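Local coordinates for putative TRAP PERIPLASMIC SOLUTE BINDING PROTEIN (Haemophilus influenzae, PDB 4PBQ), which binds L-gulonate and probably delivers it, as a periplasmic solute-binding protein, to the membrane components of a TRAP transporter, at residues T89-Q94 against G101-P106; D97-V102 against Y313-D318; V175-A180 against S227-S232; Y107-K110 against E114-K117; V118-I123 against L260-E265. One frame throughout, in Å; residues are numbered along the deposited sequence. Where two conformers were deposited one is given.

How the contacts relate
Four of the five contacts draw on the chain between strand 86-89 and helix 122-129, and the fifth, contact 3, touches it through H229 to S232. Contact 1 lies at the L-gulonate site, its centre about 7 Å from the centre of the chain, with contact 2 centred about 10 Å from it and sharing G101 and V102. Contacts 1 and 3 have centres about 11 Å apart and meet where S232 approaches E104. Contacts 4 and 5, centres about 12 Å apart, both use helix 112-119. Along the chain, contacts 3, 4 and 5 are nested inside the long loop closed by contact 2, so the C-terminal helices return to the chain leading out of the ligand pocket.

Contact 1: residues T89-Q94 against G101-P106; sequences TGLLLQ and GVWEWP. With 2UF (L-gulonate), chain D.
L91 and E104 approach from opposite directions, and L91 CD1 packs alongside the glutamate chain, 3.5 Å from E104 CG. The same methyl lies at the edge of the W103 indole, near the ring plane, and 3.9 Å from W103 CB. With CG anti to the carbonyl carbon (chi1 -50°), the leucine points its branch into the 3-10 turn of 101-104, which closes with a bond from E104 N to G101 O. This is the tight, buried part of the contact. The other part is looser and more open to solvent: Q94, partly exposed, lays only its CB against the bare backbone of G101, 3.6 Å from G101 N.

Both segments belong to the loop following strand 86-89 and form one wall of the sugar-acid pocket of this family 7 solute-binding protein. E104, its chain extended beyond CG, puts its carboxylate across two neighbouring hydroxyls of L-gulonate: OE1 accepts from ligand O1 at 2.7 Å and OE2 from ligand O2 at 2.6 Å. Ligand O2 is gripped a second time by the backbone N-H of L91, at 2.9 Å. G90 CA comes within 3.2 Å of that oxygen. In the second shell, S232 OG is hydrogen-bonded to E104 OE2, tying the carboxylate to strand 231-239.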
# COMPACT_ATOMS: atom_id res chain seq x y z
N THR A 89 -7.23 -0.97 -1.51
CA THR A 89 -6.64 0.33 -1.19
C THR A 89 -5.46 0.08 -0.26
O THR A 89 -5.33 -1.00 0.29
CB THR A 89 -7.61 1.30 -0.49
OG1 THR A 89 -7.89 0.88 0.86
CG2 THR A 89 -8.93 1.41 -1.25
N GLY A 90 -4.68 1.14 -0.06
CA GLY A 90 -3.75 1.20 1.05
C GLY A 90 -4.45 1.68 2.31
O GLY A 90 -5.64 1.40 2.54
N LEU A 91 -3.72 2.41 3.15
CA LEU A 91 -4.17 2.61 4.53
C LEU A 91 -4.77 4.01 4.76
O LEU A 91 -4.67 4.55 5.86
CB LEU A 91 -2.97 2.42 5.48
CG LEU A 91 -2.14 1.14 5.29
CD1 LEU A 91 -1.08 0.97 6.39
CD2 LEU A 91 -3.03 -0.08 5.27
N LEU A 92 -5.39 4.59 3.75
CA LEU A 92 -5.87 5.98 3.86
C LEU A 92 -6.97 6.16 4.90
O LEU A 92 -7.15 7.28 5.40
CB LEU A 92 -6.33 6.51 2.51
CG LEU A 92 -5.33 6.55 1.37
CD1 LEU A 92 -5.95 7.23 0.19
CD2 LEU A 92 -4.01 7.23 1.80
N LEU A 93 -7.67 5.08 5.26
CA LEU A 93 -8.65 5.14 6.33
C LEU A 93 -8.00 5.54 7.65
O LEU A 93 -8.70 5.90 8.61
CB LEU A 93 -9.37 3.80 6.49
CG LEU A 93 -10.58 3.84 7.42
CD1 LEU A 93 -11.61 4.79 6.91
CD2 LEU A 93 -11.17 2.43 7.54
N GLN A 94 -6.67 5.56 7.71
CA GLN A 94 -5.99 6.06 8.90
C GLN A 94 -6.37 7.50 9.23
O GLN A 94 -6.20 7.95 10.37
CB GLN A 94 -4.47 5.94 8.78
CG GLN A 94 -3.84 6.93 7.78
CD GLN A 94 -3.50 8.27 8.41
OE1 GLN A 94 -2.95 8.35 9.50
NE2 GLN A 94 -3.83 9.35 7.70
N GLY A 101 -3.28 2.83 10.11
CA GLY A 101 -2.08 3.20 9.41
C GLY A 101 -0.78 2.61 9.97
O GLY A 101 0.31 2.88 9.43
N VAL A 102 -0.89 1.82 11.03
CA VAL A 102 0.28 1.34 11.76
C VAL A 102 1.25 0.55 10.88
O VAL A 102 2.46 0.61 11.10
CB VAL A 102 -0.12 0.52 13.02
CG1 VAL A 102 -0.82 -0.78 12.64
CG2 VAL A 102 1.10 0.24 13.88
N TRP A 103 0.74 -0.17 9.88
CA TRP A 103 1.60 -1.06 9.09
C TRP A 103 2.63 -0.30 8.27
O TRP A 103 3.62 -0.89 7.88
CB TRP A 103 0.77 -1.97 8.16
CG TRP A 103 -0.42 -2.51 8.86
CD1 TRP A 103 -1.74 -2.26 8.59
CD2 TRP A 103 -0.41 -3.39 10.00
NE1 TRP A 103 -2.54 -2.91 9.49
CE2 TRP A 103 -1.74 -3.62 10.36
CE3 TRP A 103 0.60 -4.00 10.75
CZ2 TRP A 103 -2.09 -4.41 11.43
CZ3 TRP A 103 0.25 -4.81 11.81
CH2 TRP A 103 -1.07 -5.00 12.15
N GLU A 104 2.36 0.98 8.00
CA GLU A 104 3.24 1.85 7.25
C GLU A 104 4.17 2.70 8.14
O GLU A 104 4.89 3.56 7.65
CB GLU A 104 2.44 2.75 6.31
CG GLU A 104 1.96 2.00 5.04
CD GLU A 104 1.01 2.82 4.16
OE1 GLU A 104 0.33 3.73 4.71
OE2 GLU A 104 1.00 2.60 2.92
N TRP A 105 4.21 2.44 9.44
CA TRP A 105 5.18 3.13 10.28
C TRP A 105 6.59 2.75 9.81
O TRP A 105 6.85 1.58 9.49
CB TRP A 105 4.95 2.83 11.75
CG TRP A 105 3.70 3.46 12.31
CD1 TRP A 105 2.77 4.19 11.62
CD2 TRP A 105 3.22 3.38 13.65
NE1 TRP A 105 1.75 4.58 12.47
CE2 TRP A 105 2.01 4.09 13.71
CE3 TRP A 105 3.71 2.78 14.81
CZ2 TRP A 105 1.29 4.23 14.90
CZ3 TRP A 105 3.00 2.92 15.98
CH2 TRP A 105 1.80 3.64 16.02
N PRO A 106 7.52 3.71 9.79
CA PRO A 106 8.83 3.45 9.15
C PRO A 106 9.65 2.37 9.84
O PRO A 106 9.69 2.29 11.07
CB PRO A 106 9.53 4.81 9.21
CG PRO A 106 8.40 5.78 9.18
CD PRO A 106 7.34 5.15 10.04
O6A 2UF D . -0.81 7.12 -3.72
C6 2UF D . 0.11 6.48 -3.19
O6B 2UF D . 1.31 6.79 -3.21
C5 2UF D . -0.28 5.17 -2.48
O5 2UF D . 0.83 4.29 -2.53
C4 2UF D . -0.68 5.42 -1.01
O4 2UF D . -1.88 6.22 -0.97
C3 2UF D . -0.88 4.08 -0.28
O3 2UF D . -1.76 3.16 -1.02
C2 2UF D . -1.46 4.29 1.13
O2 2UF D . -1.26 3.05 1.78
C1 2UF D . -0.68 5.37 1.93
O1 2UF D . -1.19 5.37 3.27

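Contact 2: residues D97-V102 against Y313-D318; sequences DPIFGV and YDWAKD
I99 and W315 bring together two short elements far apart in sequence: a 3-10 turn in the loop after strand 86-89, opened by an Asx turn at D97, and the type I beta turn Y313-A316 that joins helix 292-312 to the C-terminal helix 316-326. The contact across them is apolar and aromatic, with no hydrogen bond between the segments. Its centre is a CH-pi interaction. I99 CG1 stands 4.0 Å from the centroid of the six-membered ring of W315, only 7° off the normal, and CD1 lies over the same face, offset toward the rim. Y313 CB and A316 CB pack on the opposite face, holding the indole between the turn's own residues and the isoleucine.

Simple van der Waals packing supplies the rest. P98 lays CB against the phenol end of Y313, 3.6 Å from CZ, while W315 CZ2 lies over one face of the tyrosine ring. Behind the isoleucine, I127 of helix 122-129 backs the 3-10 turn.

The polar bond that shapes the first segment is the Asx turn: the N-H of I99 reaches D97 OD1 at 3.2 Å and 170°, meeting the oxygen from above the carboxylate plane.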
# COMPACT_ATOMS: atom_id res chain seq x y z
N ASP A 97 -9.23 6.84 11.61
CA ASP A 97 -8.78 6.19 12.84
C ASP A 97 -7.35 5.77 12.62
O ASP A 97 -7.07 4.91 11.79
CB ASP A 97 -9.66 4.97 13.17
CG ASP A 97 -9.33 4.34 14.52
OD1 ASP A 97 -8.19 4.50 15.00
OD2 ASP A 97 -10.21 3.66 15.12
N PRO A 98 -6.42 6.35 13.38
CA PRO A 98 -5.00 6.17 13.05
C PRO A 98 -4.50 4.74 13.20
O PRO A 98 -3.44 4.44 12.66
CB PRO A 98 -4.28 7.08 14.05
CG PRO A 98 -5.32 7.98 14.61
CD PRO A 98 -6.62 7.27 14.52
N ILE A 99 -5.22 3.89 13.92
CA ILE A 99 -4.72 2.53 14.12
C ILE A 99 -4.51 1.81 12.78
O ILE A 99 -3.61 0.97 12.64
CB ILE A 99 -5.62 1.71 15.09
CG1 ILE A 99 -4.84 0.48 15.57
CG2 ILE A 99 -6.94 1.32 14.43
CD1 ILE A 99 -5.21 0.00 16.94
N PHE A 100 -5.34 2.14 11.80
CA PHE A 100 -5.25 1.45 10.50
C PHE A 100 -3.98 1.76 9.74
O PHE A 100 -3.62 1.04 8.80
CB PHE A 100 -6.47 1.79 9.63
CG PHE A 100 -7.78 1.43 10.28
CD1 PHE A 100 -7.99 0.15 10.77
CD2 PHE A 100 -8.78 2.37 10.42
CE1 PHE A 100 -9.20 -0.19 11.39
CE2 PHE A 100 -9.97 2.05 11.07
CZ PHE A 100 -10.18 0.76 11.55
N GLY A 101 -3.28 2.83 10.11
CA GLY A 101 -2.08 3.20 9.41
C GLY A 101 -0.78 2.61 9.97
O GLY A 101 0.31 2.88 9.43
N VAL A 102 -0.89 1.82 11.03
CA VAL A 102 0.28 1.34 11.76
C VAL A 102 1.25 0.55 10.88
O VAL A 102 2.46 0.61 11.10
CB VAL A 102 -0.12 0.52 13.02
CG1 VAL A 102 -0.82 -0.78 12.64
CG2 VAL A 102 1.10 0.24 13.88
N TYR A 313 -0.93 8.30 21.11
CA TYR A 313 -1.76 7.09 20.99
C TYR A 313 -1.58 6.18 22.20
O TYR A 313 -0.49 5.67 22.45
CB TYR A 313 -1.36 6.31 19.74
CG TYR A 313 -1.46 7.05 18.44
CD1 TYR A 313 -2.45 8.01 18.22
CD2 TYR A 313 -0.56 6.81 17.43
CE1 TYR A 313 -2.53 8.68 17.02
CE2 TYR A 313 -0.63 7.47 16.23
CZ TYR A 313 -1.62 8.41 16.03
OH TYR A 313 -1.68 9.05 14.81
N ASP A 314 -2.65 5.96 22.96
CA ASP A 314 -2.59 5.13 24.15
C ASP A 314 -2.41 3.64 23.83
O ASP A 314 -2.13 2.84 24.72
CB ASP A 314 -3.86 5.30 25.00
CG ASP A 314 -5.01 4.45 24.49
OD1 ASP A 314 -5.16 3.30 24.97
OD2 ASP A 314 -5.76 4.91 23.60
N TRP A 315 -2.56 3.27 22.56
CA TRP A 315 -2.44 1.87 22.14
C TRP A 315 -1.11 1.54 21.48
O TRP A 315 -0.83 0.38 21.21
CB TRP A 315 -3.57 1.54 21.15
CG TRP A 315 -3.72 2.58 20.06
CD1 TRP A 315 -4.59 3.63 20.05
CD2 TRP A 315 -2.98 2.67 18.83
NE1 TRP A 315 -4.43 4.37 18.91
CE2 TRP A 315 -3.45 3.79 18.14
CE3 TRP A 315 -1.96 1.90 18.26
CZ2 TRP A 315 -2.93 4.18 16.90
CZ3 TRP A 315 -1.44 2.29 17.04
CH2 TRP A 315 -1.93 3.41 16.37
N ALA A 316 -0.31 2.56 21.20
CA ALA A 316 0.84 2.36 20.33
C ALA A 316 1.87 1.43 20.96
O ALA A 316 2.39 0.55 20.30
CB ALA A 316 1.45 3.68 19.93
N LYS A 317 2.15 1.62 22.25
CA LYS A 317 3.15 0.80 22.93
C LYS A 317 2.78 -0.68 22.85
O LYS A 317 3.60 -1.53 22.48
CB LYS A 317 3.28 1.25 24.39
CG LYS A 317 4.35 0.52 25.18
CD LYS A 317 4.32 0.92 26.66
CE LYS A 317 5.57 0.43 27.38
NZ LYS A 317 5.97 -0.94 26.92
N ASP A 318 1.53 -0.98 23.16
CA ASP A 318 1.03 -2.35 23.16
C ASP A 318 1.02 -2.95 21.74
O ASP A 318 1.38 -4.11 21.55
CB ASP A 318 -0.38 -2.39 23.76
CG ASP A 318 -0.96 -3.79 23.79
OD1 ASP A 318 -0.30 -4.69 24.35
OD2 ASP A 318 -2.07 -3.98 23.24

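Contact 3: residues V175-A180 against S227-S232; sequences VDWAKA and SNHIFS
Helix 172-180, which carries F174 of the ligand pocket near its start, packs here against the loop leading into strand 231-239. W177 and H229 form an offset stack: the six-membered ring of the indole and the imidazole lie with centroids 4.1 Å apart and planes inclined by 14°. Each ring receives the other toward its rim, the closest pair being W177 CZ2 and H229 CD2 at 3.4 Å. Although the rings are nearly parallel, the side chains cross at about a right angle. On the tryptophan, CG anti to the backbone N (chi1 164°) carries the indole out from the helix toward the loop. I230 adds its CD1, 4.3 Å from W177 CG.

The imidazole is fixed in rotation by a polar partner at each nitrogen. S227 OG is hydrogen-bonded to H229 ND1 at 2.8 Å, at the ring edge and in its plane; E206 OE1 bonds to NE2. H229 is further tied by a backbone hydrogen bond to Y107.

P106, and L305 from helix 292-312, also touch the indole. The result is a buried packing of helix 172-180 on the segment that leads into strand 231-239, beside the L-gulonate pocket of this solute-binding fold, with the I230 side chain about 7 Å from the ligand.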
# COMPACT_ATOMS: atom_id res chain seq x y z
N VAL A 175 3.64 12.96 5.20
CA VAL A 175 4.06 14.34 5.34
C VAL A 175 5.06 14.42 6.50
O VAL A 175 6.12 15.03 6.37
CB VAL A 175 2.88 15.31 5.56
CG1 VAL A 175 3.39 16.73 5.67
CG2 VAL A 175 1.85 15.21 4.43
N ASP A 176 4.69 13.87 7.65
CA ASP A 176 5.58 13.90 8.83
C ASP A 176 6.90 13.15 8.60
O ASP A 176 7.98 13.62 9.01
CB ASP A 176 4.85 13.35 10.05
CG ASP A 176 3.69 14.23 10.48
OD1 ASP A 176 3.62 15.44 10.10
OD2 ASP A 176 2.84 13.70 11.22
N TRP A 177 6.82 11.99 7.95
CA TRP A 177 8.01 11.23 7.60
C TRP A 177 8.96 12.10 6.77
O TRP A 177 10.16 12.21 7.05
CB TRP A 177 7.64 9.94 6.84
CG TRP A 177 8.81 9.35 6.13
CD1 TRP A 177 9.78 8.56 6.67
CD2 TRP A 177 9.18 9.55 4.76
NE1 TRP A 177 10.73 8.25 5.74
CE2 TRP A 177 10.39 8.85 4.55
CE3 TRP A 177 8.62 10.27 3.70
CZ2 TRP A 177 11.05 8.85 3.32
CZ3 TRP A 177 9.28 10.26 2.46
CH2 TRP A 177 10.47 9.54 2.29
N ALA A 178 8.42 12.77 5.76
CA ALA A 178 9.25 13.57 4.87
C ALA A 178 9.90 14.71 5.64
O ALA A 178 11.08 14.96 5.48
CB ALA A 178 8.45 14.10 3.71
N LYS A 179 9.15 15.35 6.52
CA LYS A 179 9.73 16.44 7.31
C LYS A 179 10.82 15.95 8.26
O LYS A 179 11.80 16.66 8.54
CB LYS A 179 8.63 17.20 8.06
CG LYS A 179 7.65 17.91 7.09
CD LYS A 179 6.52 18.60 7.80
CE LYS A 179 7.04 19.88 8.45
NZ LYS A 179 5.94 20.83 8.69
N ALA A 180 10.67 14.73 8.77
CA ALA A 180 11.71 14.16 9.63
C ALA A 180 13.01 13.88 8.87
O ALA A 180 14.09 13.82 9.47
CB ALA A 180 11.20 12.86 10.30
N SER A 227 15.51 3.21 -0.43
CA SER A 227 15.34 3.51 0.98
C SER A 227 14.56 2.45 1.75
O SER A 227 14.91 2.13 2.88
CB SER A 227 14.66 4.87 1.12
OG SER A 227 13.50 4.99 0.30
N ASN A 228 13.53 1.89 1.13
CA ASN A 228 12.66 0.92 1.79
C ASN A 228 12.22 1.43 3.16
O ASN A 228 12.25 0.70 4.15
CB ASN A 228 13.32 -0.45 1.89
CG ASN A 228 13.60 -1.07 0.53
OD1 ASN A 228 12.94 -0.72 -0.44
ND2 ASN A 228 14.55 -1.99 0.46
N HIS A 229 11.85 2.71 3.20
CA HIS A 229 11.52 3.37 4.46
C HIS A 229 10.21 2.92 5.11
O HIS A 229 10.07 2.97 6.33
CB HIS A 229 11.53 4.89 4.26
CG HIS A 229 10.71 5.36 3.09
ND1 HIS A 229 11.18 5.32 1.80
CD2 HIS A 229 9.46 5.87 3.02
CE1 HIS A 229 10.25 5.78 0.98
NE2 HIS A 229 9.20 6.14 1.70
N ILE A 230 9.25 2.50 4.28
CA ILE A 230 7.88 2.21 4.70
C ILE A 230 7.39 1.02 3.88
O ILE A 230 7.75 0.91 2.69
CB ILE A 230 6.96 3.43 4.49
CG1 ILE A 230 7.22 4.50 5.58
CG2 ILE A 230 5.46 3.02 4.43
CD1 ILE A 230 6.43 5.81 5.40
N PHE A 231 6.64 0.11 4.50
CA PHE A 231 6.05 -1.03 3.78
C PHE A 231 4.58 -0.75 3.56
O PHE A 231 3.86 -0.47 4.50
CB PHE A 231 6.18 -2.35 4.55
CG PHE A 231 5.61 -3.53 3.79
CD1 PHE A 231 6.38 -4.23 2.87
CD2 PHE A 231 4.27 -3.86 3.91
CE1 PHE A 231 5.83 -5.29 2.13
CE2 PHE A 231 3.72 -4.92 3.17
CZ PHE A 231 4.50 -5.62 2.28
N SER A 232 4.12 -0.86 2.31
CA SER A 232 2.72 -0.60 1.98
C SER A 232 1.95 -1.88 1.65
O SER A 232 2.20 -2.51 0.62
CB SER A 232 2.67 0.34 0.79
OG SER A 232 2.90 1.69 1.16

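Contact 4: residues Y107-K110 against E114-K117; sequences YLFK and EAKK
F109 and A115 meet through an aromatic face: A115 CA stands 3.8 Å from the centroid of the phenyl ring, 16° off its normal, in a CH-pi contact, and A115 CB lies 3.4 Å from F109 CD2. Beside them, E114 turns back on the loop. Its OE2 accepts the backbone N-H of K110 at 2.8 Å and 156°, approached from well above the carboxylate plane. CG anti to the backbone N (chi1 178°) sends the glutamate chain across that of K110, and OE1 lies 3.8 Å from K110 NZ, a long salt bridge on the side where K110 is exposed.

Further out, L108 CG lies over the other face of the F109 ring, so the phenyl is held flat between loop and helix. W103 and V118 touch the same side chain. D111 OD1 accepts from E114 N, and K327 NZ bonds to L108 O, bringing the C-terminus to this corner. The arrangement is a loop-to-helix junction in which a first-turn glutamate of helix 112-119 reaches back to bind the chain leading into it.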
# COMPACT_ATOMS: atom_id res chain seq x y z
N TYR A 107 10.27 1.50 9.05
CA TYR A 107 11.18 0.47 9.56
C TYR A 107 10.52 -0.55 10.52
O TYR A 107 11.17 -1.17 11.36
CB TYR A 107 12.45 1.13 10.14
CG TYR A 107 13.07 2.08 9.13
CD1 TYR A 107 13.68 1.60 7.98
CD2 TYR A 107 13.00 3.46 9.29
CE1 TYR A 107 14.20 2.45 7.00
CE2 TYR A 107 13.50 4.32 8.33
CZ TYR A 107 14.13 3.83 7.19
OH TYR A 107 14.65 4.68 6.24
N LEU A 108 9.21 -0.75 10.35
CA LEU A 108 8.47 -1.72 11.15
C LEU A 108 8.85 -3.16 10.77
O LEU A 108 8.93 -4.03 11.65
CB LEU A 108 6.97 -1.50 10.97
CG LEU A 108 6.03 -2.18 11.96
CD1 LEU A 108 6.26 -1.70 13.38
CD2 LEU A 108 4.59 -1.92 11.51
N PHE A 109 9.09 -3.40 9.48
CA PHE A 109 9.37 -4.74 8.95
C PHE A 109 10.71 -4.81 8.24
O PHE A 109 11.01 -3.94 7.44
CB PHE A 109 8.32 -5.14 7.92
CG PHE A 109 6.91 -5.06 8.40
CD1 PHE A 109 6.54 -5.58 9.64
CD2 PHE A 109 5.94 -4.51 7.60
CE1 PHE A 109 5.23 -5.51 10.07
CE2 PHE A 109 4.61 -4.45 8.03
CZ PHE A 109 4.26 -4.95 9.26
N LYS A 110 11.47 -5.89 8.48
CA LYS A 110 12.83 -6.04 7.93
C LYS A 110 12.89 -6.46 6.46
O LYS A 110 13.84 -6.13 5.75
CB LYS A 110 13.67 -7.01 8.79
CG LYS A 110 13.48 -8.49 8.51
CD LYS A 110 14.31 -9.36 9.48
CE LYS A 110 14.61 -10.74 8.90
NZ LYS A 110 13.68 -11.77 9.39
N GLU A 114 8.86 -10.97 6.49
CA GLU A 114 8.47 -10.55 7.84
C GLU A 114 7.17 -9.72 7.82
O GLU A 114 6.32 -9.87 8.71
CB GLU A 114 9.59 -9.76 8.52
CG GLU A 114 9.22 -9.24 9.92
CD GLU A 114 10.43 -8.75 10.68
OE1 GLU A 114 11.14 -9.61 11.26
OE2 GLU A 114 10.68 -7.52 10.68
N ALA A 115 7.01 -8.85 6.81
CA ALA A 115 5.78 -8.10 6.67
C ALA A 115 4.60 -9.06 6.53
O ALA A 115 3.56 -8.87 7.16
CB ALA A 115 5.85 -7.15 5.46
N LYS A 116 4.79 -10.12 5.75
CA LYS A 116 3.71 -11.05 5.48
C LYS A 116 3.38 -11.79 6.78
O LYS A 116 2.22 -11.98 7.12
CB LYS A 116 4.13 -12.05 4.38
CG LYS A 116 3.08 -13.09 4.02
CD LYS A 116 3.61 -13.99 2.90
CE LYS A 116 2.59 -15.02 2.45
NZ LYS A 116 2.45 -16.13 3.42
N LYS A 117 4.41 -12.19 7.51
CA LYS A 117 4.24 -12.94 8.74
C LYS A 117 3.45 -12.14 9.76
O LYS A 117 2.52 -12.67 10.39
CB LYS A 117 5.60 -13.34 9.31
CG LYS A 117 5.55 -14.25 10.51
CD LYS A 117 6.96 -14.53 11.03
CE LYS A 117 6.93 -15.56 12.16
NZ LYS A 117 8.31 -15.83 12.62

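Contact 5: residues V118-I123 against L260-E265; sequences VLESPI and LYQEKE
The end of E120 lies beside that of Q262, the two chains running antiparallel, with carboxylate and amide planes 24° apart. Q262 NE2 donates to E120 OE2 at 3.0 Å, with an angle of 151° at the hydrogen. The N-H meets the oxygen on its anti side, close to the carboxylate plane, and the acceptor lies almost in the plane of the amide. NE2 also passes 3.4 Å from E120 CG, so it lies alongside the glutamate chain as well as at its end. Both chains are extended beyond CG; on Q262, chi1 of 180° sets CG anti to the backbone N and carries the amide straight out from its helix.

E120 is the first residue beyond helix 112-119, and S121 occupies the N-cap position of helix 122-129, so the glutamate projects from the tight bend between two helices toward the long helix 248-281. The bend is secured at V118 O, which takes two bonds: one from S121 N at 3.0 Å and one from S121 OG at 2.7 Å, the latter in the carbonyl plane on a lone pair.

This is a small surface contact, with E120 exposed and Q262 partly so. K116 NZ of the preceding helical turn forms a salt bridge with E120 OE2, giving that oxygen a second, charged partner. At the other end of the glutamine amide, Q262 OE1 takes a weak hydrogen bond from Y141 N of strand 136-151.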
# COMPACT_ATOMS: atom_id res chain seq x y z
N VAL A 118 3.80 -10.87 9.93
CA VAL A 118 3.08 -10.04 10.88
C VAL A 118 1.64 -9.78 10.41
O VAL A 118 0.72 -9.76 11.22
CB VAL A 118 3.78 -8.70 11.11
CG1 VAL A 118 2.89 -7.78 11.91
CG2 VAL A 118 5.12 -8.92 11.82
N LEU A 119 1.46 -9.56 9.12
CA LEU A 119 0.11 -9.27 8.60
C LEU A 119 -0.79 -10.50 8.61
O LEU A 119 -2.02 -10.41 8.42
CB LEU A 119 0.19 -8.70 7.18
CG LEU A 119 0.80 -7.30 7.16
CD1 LEU A 119 1.16 -6.85 5.77
CD2 LEU A 119 -0.11 -6.27 7.82
N GLU A 120 -0.17 -11.65 8.82
CA GLU A 120 -0.92 -12.89 9.01
C GLU A 120 -1.13 -13.24 10.50
O GLU A 120 -1.67 -14.30 10.82
CB GLU A 120 -0.27 -14.03 8.19
CG GLU A 120 -0.50 -13.80 6.69
CD GLU A 120 0.20 -14.75 5.74
OE1 GLU A 120 1.04 -15.56 6.19
OE2 GLU A 120 -0.08 -14.66 4.52
N SER A 121 -0.75 -12.34 11.40
CA SER A 121 -0.79 -12.64 12.84
C SER A 121 -2.10 -12.18 13.47
O SER A 121 -2.87 -11.45 12.86
CB SER A 121 0.39 -11.99 13.56
OG SER A 121 0.17 -10.60 13.74
N PRO A 122 -2.37 -12.61 14.71
CA PRO A 122 -3.63 -12.22 15.35
C PRO A 122 -3.83 -10.72 15.50
O PRO A 122 -4.95 -10.24 15.30
CB PRO A 122 -3.53 -12.89 16.73
CG PRO A 122 -2.71 -14.10 16.49
CD PRO A 122 -1.70 -13.70 15.44
N ILE A 123 -2.77 -9.98 15.82
CA ILE A 123 -2.91 -8.54 16.02
C ILE A 123 -3.37 -7.86 14.71
O ILE A 123 -4.21 -6.97 14.74
CB ILE A 123 -1.63 -7.88 16.60
CG1 ILE A 123 -1.83 -6.38 16.80
CG2 ILE A 123 -0.43 -8.12 15.69
CD1 ILE A 123 -3.00 -6.02 17.70
N LEU A 260 -6.86 -17.75 -0.96
CA LEU A 260 -6.12 -18.12 -2.17
C LEU A 260 -5.51 -16.89 -2.86
O LEU A 260 -4.32 -16.89 -3.21
CB LEU A 260 -7.03 -18.86 -3.16
CG LEU A 260 -6.38 -19.46 -4.42
CD1 LEU A 260 -5.34 -20.53 -4.07
CD2 LEU A 260 -7.46 -20.05 -5.36
N TYR A 261 -6.31 -15.83 -3.01
CA TYR A 261 -5.80 -14.56 -3.54
C TYR A 261 -4.55 -14.13 -2.75
O TYR A 261 -3.51 -13.79 -3.34
CB TYR A 261 -6.86 -13.47 -3.48
CG TYR A 261 -6.25 -12.09 -3.64
CD1 TYR A 261 -6.01 -11.56 -4.91
CD2 TYR A 261 -5.87 -11.34 -2.54
CE1 TYR A 261 -5.44 -10.32 -5.07
CE2 TYR A 261 -5.27 -10.11 -2.70
CZ TYR A 261 -5.06 -9.60 -3.98
OH TYR A 261 -4.47 -8.38 -4.19
N GLN A 262 -4.64 -14.18 -1.43
CA GLN A 262 -3.57 -13.64 -0.58
C GLN A 262 -2.29 -14.45 -0.77
O GLN A 262 -1.21 -13.87 -0.94
CB GLN A 262 -4.00 -13.63 0.89
CG GLN A 262 -2.93 -13.09 1.81
CD GLN A 262 -3.44 -12.84 3.20
OE1 GLN A 262 -4.56 -12.33 3.40
NE2 GLN A 262 -2.64 -13.19 4.18
N GLU A 263 -2.39 -15.78 -0.72
CA GLU A 263 -1.21 -16.62 -0.88
C GLU A 263 -0.58 -16.38 -2.24
O GLU A 263 0.63 -16.22 -2.35
CB GLU A 263 -1.58 -18.11 -0.77
CG GLU A 263 -0.48 -19.06 -1.24
CD GLU A 263 -1.00 -20.47 -1.57
OE1 GLU A 263 -2.16 -20.79 -1.22
OE2 GLU A 263 -0.23 -21.25 -2.20
N LYS A 264 -1.40 -16.36 -3.28
CA LYS A 264 -0.89 -16.25 -4.64
C LYS A 264 -0.35 -14.85 -4.93
O LYS A 264 0.64 -14.70 -5.69
CB LYS A 264 -1.99 -16.61 -5.66
CG LYS A 264 -2.40 -18.07 -5.57
CD LYS A 264 -1.29 -19.00 -6.05
CE LYS A 264 -1.82 -20.39 -6.30
NZ LYS A 264 -0.90 -21.44 -5.79
N GLU A 265 -0.98 -13.83 -4.35
CA GLU A 265 -0.56 -12.46 -4.59
C GLU A 265 0.79 -12.16 -3.93
O GLU A 265 1.63 -11.52 -4.53
CB GLU A 265 -1.59 -11.43 -4.13
CG GLU A 265 -1.33 -10.02 -4.71
CD GLU A 265 -0.41 -9.15 -3.87
OE1 GLU A 265 -0.18 -9.51 -2.70
OE2 GLU A 265 0.07 -8.10 -4.39